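Local structure of ribosomal RNA processing protein 6 (Trypanosoma brucei brucei, 4NLC) at residues K46-P51 with I166-D171; T91-D96 with P142-V147. The protein probably degrades and processes RNA, including ribosomal RNA, as a nuclear 3'-5' exoribonuclease associated with the exosome, the chain here being its catalytic core. The protein carries 1 engineered substitution. All blocks are in the same frame, centred on the assembly; numbering follows the deposited sequence.

Interaction 1: residues K46-P51 with I166-D171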
ATOM      1  N   LYS A  46     -14.545  14.365  -9.536  1.00 29.31           N
ATOM      2  CA  LYS A  46     -15.976  14.282  -9.869  1.00 29.58           C
ATOM      3  C   LYS A  46     -16.354  15.207 -11.040  1.00 35.22           C
ATOM      4  O   LYS A  46     -17.363  14.965 -11.674  1.00 36.96           O
ATOM      5  CB  LYS A  46     -16.860  14.552  -8.639  1.00 30.84           C
ATOM      6  CG  LYS A  46     -16.735  13.468  -7.563  1.00 30.71           C
ATOM      7  CD  LYS A  46     -17.216  13.955  -6.239  1.00 20.67           C
ATOM      8  CE  LYS A  46     -17.061  12.897  -5.177  1.00 33.65           C
ATOM      9  NZ  LYS A  46     -17.470  13.407  -3.831  1.00 28.09           N
ATOM     10  N   ALA A  47     -15.560  16.254 -11.320  1.00 32.10           N
ATOM     11  CA  ALA A  47     -15.794  17.192 -12.426  1.00 32.68           C
ATOM     12  C   ALA A  47     -14.957  16.844 -13.688  1.00 40.84           C
ATOM     13  O   ALA A  47     -14.977  17.617 -14.642  1.00 41.84           O
ATOM     14  CB  ALA A  47     -15.455  18.607 -11.970  1.00 33.13           C
ATOM     15  N   VAL A  48     -14.207  15.719 -13.688  1.00 39.82           N
ATOM     16  CA  VAL A  48     -13.301  15.385 -14.795  1.00 41.12           C
ATOM     17  C   VAL A  48     -13.871  14.315 -15.723  1.00 44.47           C
ATOM     18  O   VAL A  48     -14.452  13.332 -15.263  1.00 44.97           O
ATOM     19  CB  VAL A  48     -11.870  15.032 -14.256  1.00 45.50           C
ATOM     20  CG1 VAL A  48     -11.434  13.602 -14.573  1.00 44.98           C
ATOM     21  CG2 VAL A  48     -10.840  16.039 -14.748  1.00 45.46           C
ATOM     22  N   SER A  49     -13.677  14.506 -17.036  1.00 39.23           N
ATOM     23  CA  SER A  49     -14.139  13.570 -18.061  1.00 38.56           C
ATOM     24  C   SER A  49     -13.010  12.638 -18.474  1.00 41.21           C
ATOM     25  O   SER A  49     -11.834  12.975 -18.330  1.00 39.71           O
ATOM     26  CB  SER A  49     -14.598  14.329 -19.306  1.00 42.68           C
ATOM     27  OG  SER A  49     -15.430  15.431 -18.995  1.00 53.73           O
ATOM     28  N   VAL A  50     -13.372  11.493 -19.050  1.00 38.26           N
ATOM     29  CA  VAL A  50     -12.416  10.541 -19.614  1.00 37.48           C
ATOM     30  C   VAL A  50     -11.975  11.163 -20.978  1.00 40.27           C
ATOM     31  O   VAL A  50     -12.849  11.649 -21.709  1.00 40.54           O
ATOM     32  CB  VAL A  50     -13.080   9.152 -19.852  1.00 41.17           C
ATOM     33  CG1 VAL A  50     -12.063   8.144 -20.368  1.00 40.96           C
ATOM     34  CG2 VAL A  50     -13.789   8.629 -18.601  1.00 40.00           C
ATOM     35  N   PRO A  51     -10.662  11.177 -21.341  1.00 34.55           N
ATOM     36  CA  PRO A  51     -10.274  11.725 -22.661  1.00 34.09           C
ATOM     37  C   PRO A  51     -10.937  10.919 -23.783  1.00 38.60           C
ATOM     38  O   PRO A  51     -10.789   9.701 -23.831  1.00 37.04           O
ATOM     39  CB  PRO A  51      -8.737  11.602 -22.670  1.00 35.29           C
ATOM     40  CG  PRO A  51      -8.338  11.356 -21.234  1.00 38.19           C
ATOM     41  CD  PRO A  51      -9.492  10.642 -20.610  1.00 34.12           C
ATOM     42  N   ILE A 166      -4.864  10.349  -7.970  1.00 26.25           N
ATOM     43  CA  ILE A 166      -5.018   9.952  -9.362  1.00 25.30           C
ATOM     44  C   ILE A 166      -6.270  10.524 -10.038  1.00 30.08           C
ATOM     45  O   ILE A 166      -7.392  10.193  -9.678  1.00 31.21           O
ATOM     46  CB  ILE A 166      -4.933   8.406  -9.511  1.00 26.89           C
ATOM     47  CG1 ILE A 166      -3.824   7.811  -8.618  1.00 26.17           C
ATOM     48  CG2 ILE A 166      -4.680   8.037 -10.970  1.00 28.04           C
ATOM     49  CD1 ILE A 166      -4.146   6.362  -8.066  1.00 38.88           C
ATOM     50  N   VAL A 167      -6.047  11.383 -11.033  1.00 26.04           N
ATOM     51  CA  VAL A 167      -7.077  11.960 -11.875  1.00 26.61           C
ATOM     52  C   VAL A 167      -7.024  11.087 -13.148  1.00 30.00           C
ATOM     53  O   VAL A 167      -5.992  11.006 -13.807  1.00 29.37           O
ATOM     54  CB  VAL A 167      -6.821  13.471 -12.160  1.00 31.12           C
ATOM     55  CG1 VAL A 167      -7.773  14.006 -13.229  1.00 31.18           C
ATOM     56  CG2 VAL A 167      -6.932  14.303 -10.880  1.00 30.62           C
ATOM     57  N   ASN A 168      -8.115  10.392 -13.432  1.00 25.91           N
ATOM     58  CA  ASN A 168      -8.272   9.460 -14.547  1.00 25.98           C
ATOM     59  C   ASN A 168      -7.467   8.169 -14.362  1.00 29.83           C
ATOM     60  O   ASN A 168      -6.590   7.795 -15.155  1.00 28.32           O
ATOM     61  CB  ASN A 168      -8.052  10.097 -15.911  1.00 26.99           C
ATOM     62  CG  ASN A 168      -9.318  10.738 -16.410  1.00 47.95           C
ATOM     63  OD1 ASN A 168     -10.443  10.314 -16.085  1.00 46.27           O
ATOM     64  ND2 ASN A 168      -9.172  11.778 -17.190  1.00 35.88           N
ATOM     65  N   LEU A 169      -7.848   7.472 -13.302  1.00 25.79           N
ATOM     66  CA  LEU A 169      -7.360   6.164 -12.990  1.00 25.50           C
ATOM     67  C   LEU A 169      -8.130   5.182 -13.865  1.00 27.80           C
ATOM     68  O   LEU A 169      -9.336   5.355 -14.095  1.00 26.87           O
ATOM     69  CB  LEU A 169      -7.650   5.833 -11.490  1.00 25.72           C
ATOM     70  CG  LEU A 169      -7.432   4.361 -11.031  1.00 29.38           C
ATOM     71  CD1 LEU A 169      -5.969   4.007 -11.012  1.00 28.50           C
ATOM     72  CD2 LEU A 169      -8.035   4.114  -9.656  1.00 30.01           C
ATOM     73  N   PHE A 170      -7.422   4.171 -14.372  1.00 23.53           N
ATOM     74  CA  PHE A 170      -8.046   3.033 -15.036  1.00 22.63           C
ATOM     75  C   PHE A 170      -7.493   1.788 -14.342  1.00 27.96           C
ATOM     76  O   PHE A 170      -6.282   1.586 -14.311  1.00 27.52           O
ATOM     77  CB  PHE A 170      -7.867   2.993 -16.562  1.00 22.98           C
ATOM     78  CG  PHE A 170      -8.715   1.909 -17.203  1.00 24.55           C
ATOM     79  CD1 PHE A 170      -8.251   0.599 -17.295  1.00 25.48           C
ATOM     80  CD2 PHE A 170      -9.980   2.198 -17.713  1.00 26.21           C
ATOM     81  CE1 PHE A 170      -9.026  -0.391 -17.910  1.00 26.90           C
ATOM     82  CE2 PHE A 170     -10.745   1.209 -18.335  1.00 28.27           C
ATOM     83  CZ  PHE A 170     -10.271  -0.084 -18.409  1.00 26.14           C
ATOM     84  N   ASP A 171      -8.382   0.992 -13.746  1.00 24.97           N
ATOM     85  CA  ASP A 171      -7.994  -0.209 -13.022  1.00 23.67           C
ATOM     86  C   ASP A 171      -8.328  -1.443 -13.869  1.00 27.24           C
ATOM     87  O   ASP A 171      -9.503  -1.745 -14.087  1.00 26.49           O
ATOM     88  CB  ASP A 171      -8.675  -0.242 -11.642  1.00 23.91           C
ATOM     89  CG  ASP A 171      -8.168  -1.334 -10.700  1.00 29.33           C
ATOM     90  OD1 ASP A 171      -7.848  -2.449 -11.185  1.00 28.11           O
ATOM     91  OD2 ASP A 171      -8.181  -1.110  -9.484  1.00 30.41           O
TER
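The side-chain amide of Asn168 lies between Val48 on one face and Pro51 on the other, and the hydrogen bonds leave from its ND2 end. Val48 CG1 sits over the first face, 3.8 Å from Asn168 OD1 and almost as near to ND2. On the opposite face the pyrrolidine ring of Pro51 approaches tip to tip, its CD 3.6 Å from Asn168 ND2 and almost directly above it. At the edge, Asn168 ND2 donates to Ser49 O over 3.1 Å in a nearly straight bond (171° at the hydrogen). The acceptor lies in the amide plane, whereas the donor is tilted 29° from the carbonyl plane of Ser49. Pro142 O takes a second bond from the same nitrogen, so two main-chain carbonyls fix the rotation of the amide. Beside it, Val167 holds CG1 anti to its backbone N (chi1 170°), and this branch meets Val48 CG1 at 3.9 Å. The Asn168 amide, with aliphatic contacts around it, thus ties the loop after helix 42-46 to the residues leading into strand 169-171, the outermost strand on this side of the mixed sheet in an RNase H-like exonuclease fold.

Interaction 2: residues T91-D96 with P142-V147; sequences TEIAVD and PNIVKV
Two neighbouring parallel strands of the RNase H-like exonuclease sheet meet here, and Thr91, Ile93 and Val95 exchange main-chain hydrogen bonds with Val145 and Val147. The ladder starts with Val145 N to Thr91 O at 2.8 Å, continues through Ile93 N to Val145 O and Val147 N to Ile93 O, and ends with Val95 N to Val147 O, also at 2.8 Å. Glu92 CA adds a CA-H...O contact of 3.1 Å to Val145 O. Where the strands begin, a water donates to both Thr91 O and Asn143 O, joining two acceptors. Ile93 and Lys146 run side by side: Lys146 CG lies 4.0 Å from both Ile93 CG1 and CD1. Bends at chi2 (66°) and chi3 (65°) fold the lysine back, and its buried NZ donates to Ile144 O at 2.8 Å and also to Val138 O and Val167 O. Asp96 comes close to Asp154 and Asp222, an acidic cluster consistent with the active site of DEDD-type exonucleases. Helix 226-238 covers the face bearing Glu92, Ala94, Val145 and Val147, while strand 108-115 flanks 92-100 and strand 169-171 flanks 145-148.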
ATOM      1  N   THR A  91       0.066   9.686 -23.146  1.00 32.81           N
ATOM      2  CA  THR A  91      -1.398   9.771 -22.988  1.00 32.46           C
ATOM      3  C   THR A  91      -1.897   8.675 -22.027  1.00 33.68           C
ATOM      4  O   THR A  91      -3.039   8.717 -21.566  1.00 33.71           O
ATOM      5  CB  THR A  91      -2.103   9.730 -24.355  1.00 41.00           C
ATOM      6  OG1 THR A  91      -1.677   8.565 -25.058  1.00 37.51           O
ATOM      7  CG2 THR A  91      -1.841  10.985 -25.190  1.00 36.35           C
ATOM      8  N   GLU A  92      -1.042   7.690 -21.745  1.00 26.97           N
ATOM      9  CA  GLU A  92      -1.305   6.599 -20.824  1.00 25.60           C
ATOM     10  C   GLU A  92      -0.014   5.993 -20.297  1.00 29.93           C
ATOM     11  O   GLU A  92       0.938   5.784 -21.054  1.00 28.80           O
ATOM     12  CB  GLU A  92      -2.274   5.522 -21.368  1.00 27.03           C
ATOM     13  CG  GLU A  92      -1.749   4.646 -22.490  1.00 34.39           C
ATOM     14  CD  GLU A  92      -1.797   5.251 -23.874  1.00 49.66           C
ATOM     15  OE1 GLU A  92      -2.700   6.080 -24.136  1.00 31.49           O
ATOM     16  OE2 GLU A  92      -0.905   4.917 -24.688  1.00 46.78           O
ATOM     17  N   ILE A  93       0.013   5.733 -18.976  1.00 25.57           N
ATOM     18  CA  ILE A  93       1.175   5.146 -18.296  1.00 24.35           C
ATOM     19  C   ILE A  93       0.662   4.065 -17.395  1.00 28.33           C
ATOM     20  O   ILE A  93      -0.475   4.177 -16.922  1.00 26.05           O
ATOM     21  CB  ILE A  93       2.029   6.193 -17.509  1.00 25.62           C
ATOM     22  CG1 ILE A  93       1.294   6.711 -16.230  1.00 25.22           C
ATOM     23  CG2 ILE A  93       2.521   7.358 -18.412  1.00 24.66           C
ATOM     24  CD1 ILE A  93       2.102   7.700 -15.325  1.00 28.01           C
ATOM     25  N   ALA A  94       1.493   3.024 -17.148  1.00 26.21           N
ATOM     26  CA  ALA A  94       1.147   1.893 -16.271  1.00 24.82           C
ATOM     27  C   ALA A  94       1.926   2.089 -14.997  1.00 28.66           C
ATOM     28  O   ALA A  94       3.122   2.382 -15.051  1.00 27.50           O
ATOM     29  CB  ALA A  94       1.531   0.577 -16.919  1.00 24.97           C
ATOM     30  N   VAL A  95       1.240   1.991 -13.849  1.00 25.41           N
ATOM     31  CA  VAL A  95       1.837   2.209 -12.548  1.00 24.21           C
ATOM     32  C   VAL A  95       1.549   1.027 -11.606  1.00 30.16           C
ATOM     33  O   VAL A  95       0.470   0.424 -11.647  1.00 30.90           O
ATOM     34  CB  VAL A  95       1.391   3.573 -11.915  1.00 27.56           C
ATOM     35  CG1 VAL A  95       2.201   3.900 -10.648  1.00 27.14           C
ATOM     36  CG2 VAL A  95       1.466   4.742 -12.916  1.00 26.18           C
ATOM     37  N   ASP A  96       2.522   0.724 -10.741  1.00 26.13           N
ATOM     38  CA  ASP A  96       2.425  -0.235  -9.647  1.00 26.37           C
ATOM     39  C   ASP A  96       3.337   0.223  -8.488  1.00 30.39           C
ATOM     40  O   ASP A  96       4.196   1.090  -8.661  1.00 30.35           O
ATOM     41  CB  ASP A  96       2.706  -1.686 -10.086  1.00 28.47           C
ATOM     42  CG  ASP A  96       2.265  -2.754  -9.078  1.00 36.27           C
ATOM     43  OD1 ASP A  96       1.360  -2.462  -8.244  1.00 33.96           O
ATOM     44  OD2 ASP A  96       2.815  -3.883  -9.130  1.00 42.39           O
ATOM     45  N   PRO A 142      -5.435  15.277 -16.303  1.00 26.82           N
ATOM     46  CA  PRO A 142      -6.572  14.522 -16.833  1.00 27.48           C
ATOM     47  C   PRO A 142      -6.365  13.890 -18.210  1.00 33.99           C
ATOM     48  O   PRO A 142      -7.078  12.958 -18.553  1.00 33.57           O
ATOM     49  CB  PRO A 142      -7.704  15.560 -16.859  1.00 30.08           C
ATOM     50  CG  PRO A 142      -7.030  16.859 -16.937  1.00 34.33           C
ATOM     51  CD  PRO A 142      -5.751  16.719 -16.191  1.00 28.46           C
ATOM     52  N   ASN A 143      -5.425  14.405 -19.016  1.00 31.42           N
ATOM     53  CA  ASN A 143      -5.211  13.852 -20.360  1.00 30.29           C
ATOM     54  C   ASN A 143      -4.264  12.655 -20.360  1.00 29.83           C
ATOM     55  O   ASN A 143      -3.979  12.095 -21.409  1.00 30.11           O
ATOM     56  CB  ASN A 143      -4.769  14.934 -21.340  1.00 31.38           C
ATOM     57  CG  ASN A 143      -4.940  14.525 -22.785  1.00 59.90           C
ATOM     58  OD1 ASN A 143      -6.017  14.086 -23.213  1.00 49.18           O
ATOM     59  ND2 ASN A 143      -3.859  14.600 -23.555  1.00 53.40           N
ATOM     60  N   ILE A 144      -3.776  12.267 -19.190  1.00 23.94           N
ATOM     61  CA  ILE A 144      -2.893  11.118 -19.064  1.00 23.29           C
ATOM     62  C   ILE A 144      -3.651  10.098 -18.289  1.00 26.89           C
ATOM     63  O   ILE A 144      -4.007  10.359 -17.133  1.00 27.80           O
ATOM     64  CB  ILE A 144      -1.510  11.434 -18.384  1.00 25.53           C
ATOM     65  CG1 ILE A 144      -0.753  12.578 -19.126  1.00 24.59           C
ATOM     66  CG2 ILE A 144      -0.635  10.140 -18.240  1.00 24.04           C
ATOM     67  CD1 ILE A 144       0.573  13.038 -18.498  1.00 25.93           C
ATOM     68  N   VAL A 145      -3.903   8.923 -18.901  1.00 21.95           N
ATOM     69  CA  VAL A 145      -4.560   7.829 -18.163  1.00 20.54           C
ATOM     70  C   VAL A 145      -3.489   7.091 -17.344  1.00 24.93           C
ATOM     71  O   VAL A 145      -2.442   6.715 -17.894  1.00 24.78           O
ATOM     72  CB  VAL A 145      -5.368   6.879 -19.088  1.00 23.91           C
ATOM     73  CG1 VAL A 145      -5.825   5.616 -18.337  1.00 22.78           C
ATOM     74  CG2 VAL A 145      -6.570   7.600 -19.678  1.00 24.91           C
ATOM     75  N   LYS A 146      -3.748   6.881 -16.032  1.00 22.54           N
ATOM     76  CA  LYS A 146      -2.854   6.104 -15.159  1.00 21.56           C
ATOM     77  C   LYS A 146      -3.496   4.740 -14.988  1.00 24.82           C
ATOM     78  O   LYS A 146      -4.549   4.615 -14.365  1.00 25.80           O
ATOM     79  CB  LYS A 146      -2.664   6.763 -13.785  1.00 23.29           C
ATOM     80  CG  LYS A 146      -1.594   7.885 -13.698  1.00 19.80           C
ATOM     81  CD  LYS A 146      -1.908   9.150 -14.499  1.00 18.44           C
ATOM     82  CE  LYS A 146      -3.134   9.881 -13.982  1.00 26.19           C
ATOM     83  NZ  LYS A 146      -3.307  11.225 -14.602  1.00 25.25           N
ATOM     84  N   VAL A 147      -2.890   3.737 -15.591  1.00 20.53           N
ATOM     85  CA  VAL A 147      -3.335   2.351 -15.550  1.00 19.15           C
ATOM     86  C   VAL A 147      -2.676   1.622 -14.348  1.00 25.32           C
ATOM     87  O   VAL A 147      -1.447   1.521 -14.256  1.00 26.73           O
ATOM     88  CB  VAL A 147      -3.020   1.612 -16.887  1.00 21.08           C
ATOM     89  CG1 VAL A 147      -3.604   0.190 -16.898  1.00 20.75           C
ATOM     90  CG2 VAL A 147      -3.502   2.400 -18.095  1.00 20.33           C
TER
HETATM   91  O   HOH W   1      -5.194  10.112 -22.845  1.00 36.85           O

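In the fold
The pair illustrates how one sheet is held differently at its interior and at its margin. Interaction 2 is the buried contact, where the direct polar links between the two segments are main-chain hydrogen bonds; interaction 1 is partly buried, smaller in area, and combines one side-chain amide bonded to an irregular loop with a valine-valine contact. Strands 145-148 and 169-171 are neighbours, so the two meet directly: Phe170 N bonds to Lys146 O, and side-chain nitrogens reach across in both directions. Along the chain, interaction 2 is nested within the loop that interaction 1 closes. Helix 249-261 meets Val50 and Phe170 of interaction 1, whereas helix 226-238 packs on interaction 2.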